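Local structure of Aln2 (Streptomyces sp. CM020, 6P7L) at residues A[42-47]-A[116-121]; A[49-52]-A[58-61]; A[67-72]-A[81-86]; A[91-96]-A[134-139]; A[144-149]-A[153-158]. The protein is an NTF2-like protein of the SnoaL-like family that probably takes part in the biosynthesis of the polyketide antibiotic alnumycin. All coordinates share one frame; numbering follows the deposited sequence.

Contact 1 (A[42-47]-A[116-121])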
# COMPACT_ATOMS: atom_id res chain seq x y z
N GLN A 42 9.73 0.55 8.06
CA GLN A 42 10.24 1.88 8.43
C GLN A 42 11.47 2.23 7.59
O GLN A 42 11.65 3.39 7.22
CB GLN A 42 10.56 1.93 9.93
CG GLN A 42 9.32 1.69 10.79
CD GLN A 42 8.21 2.67 10.44
OE1 GLN A 42 8.29 3.86 10.75
NE2 GLN A 42 7.24 2.18 9.67
N PHE A 43 12.33 1.25 7.32
CA PHE A 43 13.46 1.48 6.43
C PHE A 43 13.00 2.00 5.07
O PHE A 43 13.50 3.00 4.56
CB PHE A 43 14.26 0.20 6.26
CG PHE A 43 15.38 0.31 5.25
CD1 PHE A 43 16.59 0.89 5.58
CD2 PHE A 43 15.19 -0.17 3.96
CE1 PHE A 43 17.60 0.97 4.64
CE2 PHE A 43 16.17 -0.07 3.03
CZ PHE A 43 17.38 0.51 3.36
N TYR A 44 12.02 1.33 4.48
CA TYR A 44 11.60 1.69 3.14
C TYR A 44 10.84 3.02 3.11
O TYR A 44 11.00 3.81 2.17
CB TYR A 44 10.72 0.58 2.58
CG TYR A 44 11.44 -0.62 2.04
CD1 TYR A 44 12.53 -0.49 1.19
CD2 TYR A 44 11.06 -1.90 2.41
CE1 TYR A 44 13.18 -1.60 0.70
CE2 TYR A 44 11.68 -2.99 1.90
CZ TYR A 44 12.74 -2.87 1.06
OH TYR A 44 13.40 -3.96 0.56
N ALA A 45 10.02 3.28 4.14
CA ALA A 45 9.32 4.55 4.20
C ALA A 45 10.33 5.69 4.21
O ALA A 45 10.21 6.67 3.45
CB ALA A 45 8.41 4.60 5.44
N ARG A 46 11.34 5.58 5.07
CA ARG A 46 12.35 6.64 5.16
C ARG A 46 13.18 6.69 3.89
O ARG A 46 13.52 7.78 3.39
CB ARG A 46 13.20 6.42 6.40
CG ARG A 46 12.36 6.61 7.73
CD ARG A 46 13.13 6.65 9.00
NE ARG A 46 12.37 7.43 9.99
CZ ARG A 46 11.44 6.93 10.79
NH1 ARG A 46 11.14 5.64 10.74
NH2 ARG A 46 10.81 7.71 11.66
N GLN A 47 13.51 5.53 3.32
CA GLN A 47 14.33 5.54 2.12
C GLN A 47 13.62 6.24 0.96
O GLN A 47 14.24 7.03 0.22
CB GLN A 47 14.68 4.11 1.72
CG GLN A 47 15.75 3.99 0.62
CD GLN A 47 15.93 2.57 0.16
OE1 GLN A 47 14.96 1.93 -0.29
NE2 GLN A 47 17.15 2.05 0.29
N VAL A 116 18.34 -10.07 4.93
CA VAL A 116 16.92 -9.96 4.65
C VAL A 116 16.67 -9.87 3.16
O VAL A 116 17.30 -9.06 2.47
CB VAL A 116 16.31 -8.74 5.37
CG1 VAL A 116 14.85 -8.67 5.04
CG2 VAL A 116 16.56 -8.82 6.86
N SER A 117 15.79 -10.72 2.64
CA SER A 117 15.40 -10.69 1.23
C SER A 117 13.95 -10.23 1.16
O SER A 117 13.10 -10.76 1.88
CB SER A 117 15.54 -12.09 0.59
OG SER A 117 16.88 -12.51 0.54
N THR A 118 13.67 -9.27 0.29
CA THR A 118 12.30 -8.85 0.05
C THR A 118 11.98 -8.87 -1.45
O THR A 118 12.85 -8.81 -2.32
CB THR A 118 12.03 -7.44 0.61
OG1 THR A 118 12.69 -6.48 -0.22
CG2 THR A 118 12.47 -7.30 2.08
N SER A 119 10.68 -8.98 -1.74
CA SER A 119 10.16 -8.85 -3.10
C SER A 119 8.87 -8.08 -2.97
O SER A 119 8.10 -8.27 -2.01
CB SER A 119 9.94 -10.21 -3.79
OG SER A 119 8.74 -10.85 -3.35
N TYR A 120 8.64 -7.18 -3.91
CA TYR A 120 7.44 -6.35 -3.81
C TYR A 120 7.10 -5.74 -5.15
O TYR A 120 7.90 -5.73 -6.09
CB TYR A 120 7.61 -5.25 -2.77
CG TYR A 120 8.86 -4.42 -2.89
CD1 TYR A 120 10.07 -4.85 -2.35
CD2 TYR A 120 8.82 -3.17 -3.51
CE1 TYR A 120 11.20 -4.05 -2.39
CE2 TYR A 120 9.94 -2.35 -3.56
CZ TYR A 120 11.14 -2.81 -3.01
OH TYR A 120 12.27 -2.02 -3.07
N TYR A 121 5.87 -5.23 -5.22
CA TYR A 121 5.43 -4.42 -6.33
C TYR A 121 5.77 -2.95 -6.06
O TYR A 121 5.65 -2.48 -4.93
CB TYR A 121 3.92 -4.52 -6.50
CG TYR A 121 3.35 -5.91 -6.78
CD1 TYR A 121 4.17 -6.98 -7.09
CD2 TYR A 121 1.98 -6.13 -6.75
CE1 TYR A 121 3.64 -8.24 -7.38
CE2 TYR A 121 1.45 -7.37 -7.01
CZ TYR A 121 2.29 -8.42 -7.35
OH TYR A 121 1.75 -9.64 -7.67
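Tyr44 of helix 34-52 puts the phenol end of its ring against the ring of Tyr120 on strand 116-127, the two side chains coming from opposite directions. The overlap is partial and oblique: the centroids of the Tyr44 and Tyr120 rings lie 5.3 Å apart with planes at 58°, and the nearest ring carbons are Tyr44 CZ and Tyr120 CE1 at 4.0 Å. Beyond the rings, Thr118 OG1 donates a hydrogen bond of 2.7 Å to Tyr44 OH. Thr118 OG1 lies at the edge of the Tyr44 ring, near its plane, and at the edge of the Tyr120 ring as well. The torsion of Thr118 (chi1 72°) places OG1 between the backbone N and the carbonyl carbon, where it meets Tyr44 OH. Both tyrosine hydroxyls bond further to OD2 of Asp143 on strand 133-148, while Arg157 forms a salt bridge with the other carboxylate oxygen of Asp143. The helix therefore meets the sheet through a buried polar cluster set among aromatic rings. Tyr44 OH, accepting from Thr118 OG1 and bonded also to Asp143 OD2, is a buried polar atom satisfied by two partners, which together probably fix the rotation of the hydroxyl.

Contact 2 (A[49-52]-A[58-61])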
# COMPACT_ATOMS: atom_id res chain seq x y z
N HIS A 49 11.01 8.35 1.23
CA HIS A 49 10.80 9.76 1.54
C HIS A 49 12.00 10.58 1.09
O HIS A 49 11.84 11.67 0.51
CB HIS A 49 10.54 10.01 3.02
CG HIS A 49 9.19 9.55 3.50
ND1 HIS A 49 8.73 9.82 4.77
CD2 HIS A 49 8.22 8.85 2.89
CE1 HIS A 49 7.52 9.30 4.92
NE2 HIS A 49 7.19 8.68 3.79
N ARG A 50 13.20 10.06 1.33
CA ARG A 50 14.41 10.79 0.97
C ARG A 50 14.52 10.90 -0.54
O ARG A 50 14.79 11.97 -1.09
CB ARG A 50 15.65 10.10 1.54
CG ARG A 50 15.74 10.06 3.06
CD ARG A 50 17.03 9.41 3.50
NE ARG A 50 17.11 9.22 4.95
CZ ARG A 50 18.19 8.79 5.60
NH1 ARG A 50 19.31 8.52 4.93
NH2 ARG A 50 18.15 8.61 6.91
N MET A 51 14.30 9.78 -1.25
CA MET A 51 14.45 9.83 -2.69
C MET A 51 13.43 10.75 -3.32
O MET A 51 13.77 11.59 -4.16
CB MET A 51 14.33 8.46 -3.31
CG MET A 51 14.92 8.58 -4.72
SD MET A 51 15.35 7.04 -5.42
CE MET A 51 13.75 6.29 -5.38
N ASP A 52 12.16 10.60 -2.93
CA ASP A 52 11.11 11.42 -3.52
C ASP A 52 11.24 12.89 -3.12
O ASP A 52 10.71 13.77 -3.82
CB ASP A 52 9.73 10.91 -3.10
CG ASP A 52 9.41 9.54 -3.70
OD1 ASP A 52 9.87 9.25 -4.82
OD2 ASP A 52 8.68 8.76 -3.06
N GLY A 58 21.05 11.37 0.93
CA GLY A 58 20.50 10.57 2.01
C GLY A 58 19.95 9.24 1.52
O GLY A 58 20.04 8.23 2.22
N PHE A 59 19.32 9.23 0.34
CA PHE A 59 18.87 7.98 -0.26
C PHE A 59 20.05 7.04 -0.49
O PHE A 59 20.03 5.87 -0.10
CB PHE A 59 18.16 8.27 -1.58
CG PHE A 59 17.92 7.05 -2.42
CD1 PHE A 59 16.92 6.14 -2.09
CD2 PHE A 59 18.71 6.80 -3.53
CE1 PHE A 59 16.71 5.05 -2.85
CE2 PHE A 59 18.49 5.68 -4.29
CZ PHE A 59 17.50 4.80 -3.97
N ALA A 60 21.11 7.55 -1.11
CA ALA A 60 22.26 6.70 -1.42
C ALA A 60 22.97 6.24 -0.15
O ALA A 60 23.57 5.16 -0.13
CB ALA A 60 23.23 7.45 -2.33
N ALA A 61 22.94 7.04 0.90
CA ALA A 61 23.62 6.67 2.15
C ALA A 61 22.97 5.47 2.82
O ALA A 61 23.58 4.87 3.72
CB ALA A 61 23.62 7.87 3.11
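Met51 lays its sulfur on one face of the Phe59 ring. SD stands 3.4 Å from the ring centroid and only 12° off the normal, so it sits over the middle of the ring, with Phe59 CZ also 3.4 Å from Met51 SD. Earlier in the same side chain, Met51 CB lies 3.7 Å from Phe59 CD1 and CG makes a CH-pi contact with the same face, so the thioether chain runs along the ring instead of meeting it end-on. Both residues have CG turned away from their backbone N (chi1 -163° in Met51, 168° in Phe59), which sends the two side chains off side by side in the same direction. This is a Met-aromatic contact, and it joins the last turn of helix 34-52 to the short helix 56-60 that follows it, in the helical layer an NTF2-like fold carries against its curved sheet. At the neighbouring position on the helix, Arg50 NH1 gives Gly58 O a hydrogen bond of 2.8 Å. The carbonyl oxygen lies close to the guanidinium plane, whereas the nitrogen sits well above the carbonyl plane. Arg50 runs extended from CG to NE, and its CD passes 3.5 Å from Gly58 C, close against the glycine backbone. Further out, Phe63 meets the Phe59 ring edge-to-face, and Ile83 and Ala87 of helix 80-90 pack on it as well. Asp55 OD1, in the turn between the helices, takes a hydrogen bond from Gly58 N.

Contact 3 (A[67-72]-A[81-86])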
# COMPACT_ATOMS: atom_id res chain seq x y z
N ALA A 67 27.29 -1.89 -2.82
CA ALA A 67 25.92 -2.29 -3.12
C ALA A 67 25.69 -2.32 -4.63
O ALA A 67 26.28 -1.55 -5.38
CB ALA A 67 24.92 -1.34 -2.48
N GLU A 68 24.89 -3.27 -5.08
CA GLU A 68 24.60 -3.42 -6.51
C GLU A 68 23.16 -3.00 -6.76
O GLU A 68 22.24 -3.48 -6.09
CB GLU A 68 24.80 -4.86 -6.97
CG GLU A 68 26.13 -5.14 -7.63
CD GLU A 68 26.42 -6.63 -7.74
OE1 GLU A 68 27.56 -7.04 -7.44
OE2 GLU A 68 25.50 -7.39 -8.12
N PHE A 69 22.98 -2.08 -7.71
CA PHE A 69 21.67 -1.56 -8.08
C PHE A 69 21.47 -1.89 -9.55
O PHE A 69 22.09 -1.25 -10.41
CB PHE A 69 21.59 -0.05 -7.83
CG PHE A 69 20.19 0.49 -7.83
CD1 PHE A 69 19.39 0.39 -8.95
CD2 PHE A 69 19.68 1.12 -6.71
CE1 PHE A 69 18.10 0.90 -8.95
CE2 PHE A 69 18.40 1.63 -6.72
CZ PHE A 69 17.61 1.51 -7.82
N ARG A 70 20.57 -2.83 -9.84
CA ARG A 70 20.36 -3.32 -11.20
C ARG A 70 19.08 -2.72 -11.73
O ARG A 70 17.97 -3.09 -11.31
CB ARG A 70 20.33 -4.85 -11.24
CG ARG A 70 20.46 -5.38 -12.64
CD ARG A 70 20.71 -6.74 -12.54
NE ARG A 70 21.99 -7.11 -11.88
CZ ARG A 70 23.12 -7.44 -12.51
NH1 ARG A 70 23.19 -7.43 -13.84
NH2 ARG A 70 24.20 -7.78 -11.81
N LEU A 71 19.25 -1.89 -12.76
CA LEU A 71 18.23 -1.11 -13.41
C LEU A 71 17.40 -2.02 -14.30
O LEU A 71 17.85 -3.09 -14.74
CB LEU A 71 18.87 0.01 -14.23
CG LEU A 71 19.61 1.14 -13.51
CD1 LEU A 71 20.38 2.03 -14.49
CD2 LEU A 71 18.63 1.98 -12.72
N ALA A 72 16.22 -1.52 -14.65
CA ALA A 72 15.31 -2.32 -15.46
C ALA A 72 15.97 -2.78 -16.76
O ALA A 72 15.74 -3.91 -17.22
CB ALA A 72 14.04 -1.51 -15.75
N GLU A 81 27.97 5.92 -4.27
CA GLU A 81 28.20 7.14 -5.06
C GLU A 81 27.59 7.01 -6.45
O GLU A 81 26.97 7.96 -6.96
CB GLU A 81 29.68 7.47 -5.11
CG GLU A 81 30.21 7.89 -3.71
CD GLU A 81 31.57 8.50 -3.70
OE1 GLU A 81 32.19 8.58 -4.77
OE2 GLU A 81 32.02 8.90 -2.59
N ALA A 82 27.77 5.86 -7.10
CA ALA A 82 27.16 5.65 -8.41
C ALA A 82 25.64 5.62 -8.29
O ALA A 82 24.93 6.10 -9.18
CB ALA A 82 27.66 4.34 -9.04
N ILE A 83 25.12 5.05 -7.21
CA ILE A 83 23.68 4.99 -7.00
C ILE A 83 23.12 6.39 -6.80
O ILE A 83 22.04 6.73 -7.32
CB ILE A 83 23.38 4.05 -5.82
CG1 ILE A 83 23.74 2.59 -6.19
CG2 ILE A 83 21.93 4.11 -5.40
CD1 ILE A 83 23.78 1.63 -5.02
N GLU A 84 23.83 7.24 -6.05
CA GLU A 84 23.36 8.62 -5.90
C GLU A 84 23.31 9.32 -7.26
O GLU A 84 22.33 9.99 -7.60
CB GLU A 84 24.25 9.42 -4.94
CG GLU A 84 23.70 10.81 -4.73
CD GLU A 84 24.63 11.76 -3.95
OE1 GLU A 84 25.23 11.30 -2.95
OE2 GLU A 84 24.71 12.96 -4.32
N ALA A 85 24.39 9.21 -8.03
CA ALA A 85 24.43 9.86 -9.33
C ALA A 85 23.31 9.33 -10.24
O ALA A 85 22.69 10.10 -11.00
CB ALA A 85 25.80 9.64 -9.98
N GLY A 86 23.07 8.02 -10.23
CA GLY A 86 22.02 7.47 -11.08
C GLY A 86 20.63 7.92 -10.66
O GLY A 86 19.76 8.19 -11.51
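Helix 80-90 of this NTF2-like domain packs on the end of the sheet formed by the hairpin of strands 67-70 and 76-78, and within 81-86 the contact with strand 67-70 is made by Ile83. Its CG1 lies 3.8 Å from Phe69 CB, and its CD1 comes within 3.9 Å of that same Phe69 CB. The other branch works separately: Ile83 CG2 touches Phe69 CD2 at 4.0 Å, approaching the ring obliquely. With CG1 beside the backbone N (chi1 -68°) and CD1 extended beyond it, the longer arm of the isoleucine reaches on to Ala67, where Ile83 CD1 and Ala67 CB are 4.1 Å apart. Ala67 and Phe69, two positions apart on the strand, both turn their CB toward the helix, while Glu68 between them turns away. The contact is thus a branched aliphatic group set astride two residues of one sheet face, apolar throughout. Leu77 on the second arm of the hairpin touches both Ile83 and Phe69. On the neighbouring strand 151-161, Arg157 and Ile159 lie against Phe69. A glycerol molecule, probably from the crystallisation liquor, is bound about 4 Å from the Phe69 side chain.

Contact 4 (A[91-96]-A[134-139])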
# COMPACT_ATOMS: atom_id res chain seq x y z
N ALA A 91 15.89 11.20 -11.90
CA ALA A 91 14.85 12.12 -11.45
C ALA A 91 14.60 13.21 -12.48
O ALA A 91 13.58 13.89 -12.43
CB ALA A 91 15.23 12.72 -10.10
N GLY A 92 15.52 13.42 -13.40
CA GLY A 92 15.27 14.41 -14.43
C GLY A 92 13.99 14.14 -15.20
O GLY A 92 13.37 15.07 -15.71
N ARG A 93 13.56 12.88 -15.27
CA ARG A 93 12.36 12.53 -16.02
C ARG A 93 11.11 13.16 -15.44
O ARG A 93 10.09 13.20 -16.13
CB ARG A 93 12.21 11.02 -16.11
CG ARG A 93 11.61 10.33 -14.92
CD ARG A 93 11.69 8.86 -15.13
NE ARG A 93 11.07 8.02 -14.10
CZ ARG A 93 11.65 7.65 -12.96
NH1 ARG A 93 12.87 8.07 -12.66
NH2 ARG A 93 11.01 6.86 -12.12
N PHE A 94 11.15 13.63 -14.19
CA PHE A 94 9.96 14.20 -13.56
C PHE A 94 9.74 15.67 -13.89
O PHE A 94 8.64 16.19 -13.64
CB PHE A 94 10.04 14.03 -12.03
CG PHE A 94 10.26 12.61 -11.58
CD1 PHE A 94 9.46 11.59 -12.05
CD2 PHE A 94 11.25 12.30 -10.65
CE1 PHE A 94 9.65 10.28 -11.63
CE2 PHE A 94 11.45 10.99 -10.24
CZ PHE A 94 10.65 9.98 -10.72
N ASP A 95 10.76 16.38 -14.38
CA ASP A 95 10.58 17.72 -14.97
C ASP A 95 9.97 18.73 -14.00
O ASP A 95 9.19 19.60 -14.39
CB ASP A 95 9.74 17.63 -16.24
N GLY A 96 10.36 18.66 -12.73
CA GLY A 96 9.85 19.56 -11.72
C GLY A 96 8.56 19.13 -11.05
O GLY A 96 8.15 19.73 -10.05
N LEU A 134 0.41 11.21 -13.39
CA LEU A 134 0.87 10.11 -14.24
C LEU A 134 1.18 8.91 -13.37
O LEU A 134 1.61 9.07 -12.22
CB LEU A 134 2.13 10.50 -15.02
CG LEU A 134 2.10 11.78 -15.85
CD1 LEU A 134 3.45 12.08 -16.46
CD2 LEU A 134 1.04 11.65 -16.93
N VAL A 135 0.88 7.71 -13.86
CA VAL A 135 1.27 6.47 -13.18
C VAL A 135 2.30 5.75 -14.05
O VAL A 135 2.00 5.39 -15.20
CB VAL A 135 0.07 5.57 -12.88
CG1 VAL A 135 0.51 4.30 -12.19
CG2 VAL A 135 -0.96 6.31 -12.06
N GLU A 136 3.49 5.54 -13.50
CA GLU A 136 4.55 4.88 -14.24
C GLU A 136 4.35 3.37 -14.31
O GLU A 136 3.64 2.78 -13.48
CB GLU A 136 5.90 5.24 -13.62
CG GLU A 136 6.27 6.69 -13.85
CD GLU A 136 7.76 6.98 -13.62
OE1 GLU A 136 8.42 6.13 -12.98
OE2 GLU A 136 8.23 8.03 -14.08
N PRO A 137 4.95 2.72 -15.32
CA PRO A 137 4.82 1.26 -15.42
C PRO A 137 5.17 0.59 -14.10
O PRO A 137 6.14 0.94 -13.42
CB PRO A 137 5.80 0.88 -16.54
CG PRO A 137 6.24 2.18 -17.17
CD PRO A 137 5.80 3.32 -16.37
N THR A 138 4.39 -0.43 -13.76
CA THR A 138 4.67 -1.10 -12.51
C THR A 138 5.95 -1.93 -12.65
O THR A 138 6.39 -2.28 -13.74
CB THR A 138 3.48 -1.95 -12.10
OG1 THR A 138 3.14 -2.82 -13.15
CG2 THR A 138 2.28 -1.08 -11.81
N CYS A 139 6.58 -2.17 -11.50
CA CYS A 139 7.81 -2.93 -11.38
C CYS A 139 7.65 -4.03 -10.35
O CYS A 139 6.92 -3.90 -9.36
CB CYS A 139 8.99 -2.03 -10.92
SG CYS A 139 9.47 -0.77 -12.11
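Arg93 and Glu136 extend toward each other from opposite directions and meet through two hydrogen bonds of one salt bridge. The guanidinium presents its side, one nitrogen to each oxygen: Arg93 NE to Glu136 OE2 at 2.8 Å, and Arg93 NH2 to Glu136 OE1, also 2.8 Å. Both oxygens use their syn lone pairs. The planes of the two groups are twisted by 31°. OE1 lies in the guanidinium plane and takes a nearly straight bond (171°), whereas OE2 is tilted out of the plane and its bond is more bent. Phe94 lies against one face of the guanidinium, its CZ over the centre, and crosses Glu136 at about a right angle. Phe94 CE1 faces Glu136 OE2 at 3.6 Å, with the oxygen at the ring edge, near its plane. Arg93 is further held by a bond from NH1 to the carbonyl oxygen of Ala90, while Phe94 rests on Val124 and Val126 of strand 116-127. The arrangement is a side-on, bidentate Arg-Glu salt bridge on the protein surface, and in this NTF2-like fold it ties the loop leaving helix 80-90 to the break in the long strand 133-148.

Contact 5 (A[144-149]-A[153-158])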
# COMPACT_ATOMS: atom_id res chain seq x y z
N THR A 144 17.99 -7.11 -1.28
CA THR A 144 18.56 -7.71 -0.08
C THR A 144 18.98 -6.56 0.83
O THR A 144 19.50 -5.53 0.36
CB THR A 144 19.76 -8.63 -0.34
OG1 THR A 144 20.90 -7.85 -0.73
CG2 THR A 144 19.42 -9.66 -1.40
N LEU A 145 18.71 -6.74 2.12
CA LEU A 145 19.10 -5.80 3.16
C LEU A 145 20.03 -6.49 4.14
O LEU A 145 19.95 -7.70 4.38
CB LEU A 145 17.87 -5.25 3.92
CG LEU A 145 16.68 -4.86 3.06
CD1 LEU A 145 15.44 -4.59 3.92
CD2 LEU A 145 17.04 -3.68 2.21
N VAL A 146 20.93 -5.69 4.72
CA VAL A 146 21.87 -6.19 5.70
C VAL A 146 21.90 -5.22 6.87
O VAL A 146 21.58 -4.04 6.73
CB VAL A 146 23.28 -6.39 5.11
CG1 VAL A 146 23.26 -7.46 4.04
CG2 VAL A 146 23.85 -5.05 4.59
N ARG A 147 22.31 -5.72 8.02
CA ARG A 147 22.38 -4.92 9.24
C ARG A 147 23.81 -4.42 9.44
O ARG A 147 24.75 -5.20 9.42
CB ARG A 147 21.93 -5.76 10.43
CG ARG A 147 21.62 -4.98 11.68
CD ARG A 147 20.98 -5.91 12.71
NE ARG A 147 19.74 -6.49 12.19
CZ ARG A 147 18.60 -5.82 12.10
NH1 ARG A 147 18.58 -4.55 12.49
NH2 ARG A 147 17.49 -6.40 11.61
N VAL A 148 23.96 -3.10 9.63
CA VAL A 148 25.27 -2.48 9.84
C VAL A 148 25.16 -1.59 11.06
O VAL A 148 24.35 -0.65 11.07
CB VAL A 148 25.73 -1.67 8.61
CG1 VAL A 148 27.07 -1.00 8.87
CG2 VAL A 148 25.80 -2.58 7.41
N SER A 149 25.97 -1.90 12.08
CA SER A 149 25.91 -1.24 13.38
C SER A 149 24.47 -1.17 13.87
O SER A 149 23.98 -0.13 14.32
CB SER A 149 26.58 0.14 13.37
OG SER A 149 27.80 0.07 12.65
N ARG A 153 20.42 -1.64 6.04
CA ARG A 153 20.96 -0.96 4.87
C ARG A 153 20.66 -1.80 3.63
O ARG A 153 20.56 -3.03 3.71
CB ARG A 153 22.48 -0.77 4.99
CG ARG A 153 22.92 -0.07 6.28
CD ARG A 153 22.83 1.46 6.17
NE ARG A 153 23.82 1.96 5.22
CZ ARG A 153 25.12 2.10 5.47
NH1 ARG A 153 25.60 1.80 6.66
NH2 ARG A 153 25.94 2.54 4.52
N SER A 154 20.55 -1.14 2.49
CA SER A 154 20.35 -1.83 1.22
C SER A 154 21.68 -2.38 0.71
O SER A 154 22.69 -1.66 0.67
CB SER A 154 19.74 -0.89 0.20
OG SER A 154 18.33 -0.84 0.27
N ARG A 155 21.70 -3.67 0.35
CA ARG A 155 22.86 -4.31 -0.27
C ARG A 155 22.69 -4.55 -1.76
O ARG A 155 23.65 -4.39 -2.53
CB ARG A 155 23.17 -5.64 0.42
CG ARG A 155 24.35 -6.38 -0.20
CD ARG A 155 24.77 -7.59 0.66
NE ARG A 155 24.15 -8.83 0.19
CZ ARG A 155 24.26 -10.01 0.81
NH1 ARG A 155 24.97 -10.10 1.92
NH2 ARG A 155 23.67 -11.08 0.31
N SER A 156 21.49 -4.91 -2.19
CA SER A 156 21.19 -5.26 -3.57
C SER A 156 19.80 -4.75 -3.86
O SER A 156 18.93 -4.80 -2.99
CB SER A 156 21.23 -6.82 -3.76
OG SER A 156 20.62 -7.24 -4.98
N ARG A 157 19.58 -4.22 -5.06
CA ARG A 157 18.23 -3.90 -5.53
C ARG A 157 18.18 -4.31 -7.00
O ARG A 157 19.05 -3.90 -7.78
CB ARG A 157 17.91 -2.42 -5.36
CG ARG A 157 16.58 -2.01 -5.98
CD ARG A 157 15.97 -0.76 -5.38
NE ARG A 157 15.64 -1.00 -4.00
CZ ARG A 157 15.49 -0.07 -3.06
NH1 ARG A 157 15.58 1.23 -3.36
NH2 ARG A 157 15.24 -0.46 -1.81
N VAL A 158 17.18 -5.10 -7.38
CA VAL A 158 16.99 -5.51 -8.78
C VAL A 158 15.56 -5.16 -9.18
O VAL A 158 14.61 -5.63 -8.56
CB VAL A 158 17.24 -7.02 -8.97
CG1 VAL A 158 16.97 -7.45 -10.43
CG2 VAL A 158 18.66 -7.40 -8.54
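Thr144 faces both Arg155 and Ser156 in a classic beta bulge, set in the hairpin of strands 133-148 and 151-161. Of the backbone bonds, Val146 and Arg153 form an antiparallel hydrogen-bonded pair, Val146 N to Arg153 O at 2.9 Å and Arg153 N to Val146 O at 2.8 Å. At the bulge, Thr144 O accepts twice, from Arg155 N at 2.9 Å and from Ser156 N at 3.3 Å, both arriving from the same face of the carbonyl plane; Thr144 N returns a bond to Ser156 O. Arg155 takes the extra step with a helix-like psi of -37°, which shifts the register by one residue. Between the two bonded pairs, Leu145 and Ser154 form a non-hydrogen-bonded pair, and Leu145 CA makes a CA-H...O contact with Arg153 O. The side chains of this pair turn to the sheet face covered by helix 34-52, where Phe43 touches both and Gln47 NE2 bonds Ser154 OG. The other side-chain contacts are van der Waals, chiefly between arginine chains and valines. Arg153, bent at chi2 and chi3, folds past Val148, with CG 4.0 Å from Val148 CG2, before its NH2 bonds the carbonyl oxygen of Phe63. Arg155 crosses Val146 at about a right angle, its CD 3.7 Å from Val146 CG1.

From the N terminus, helix 34-52 opens contact 1, whose loop closes only at strand 116-127. Within that span contact 2 shuts the short turn between helices 34-52 and 56-60, and contact 3, next in series, folds helix 80-90 back on strand 67-70. Contacts 2 and 3 adjoin, since helices 56-60 and 80-90 pack together, Ala60 on Glu84. Contact 4 opens inside the loop of contact 1 and closes beyond it, so the two cross; it fastens the segment after helix 80-90 to strand 133-148. Contact 5 closes the last hairpin. Arg157 of contact 5 reaches Gln47 of contact 1, and its backbone pairs with strand 67-70 of contact 3, linking helix and sheet.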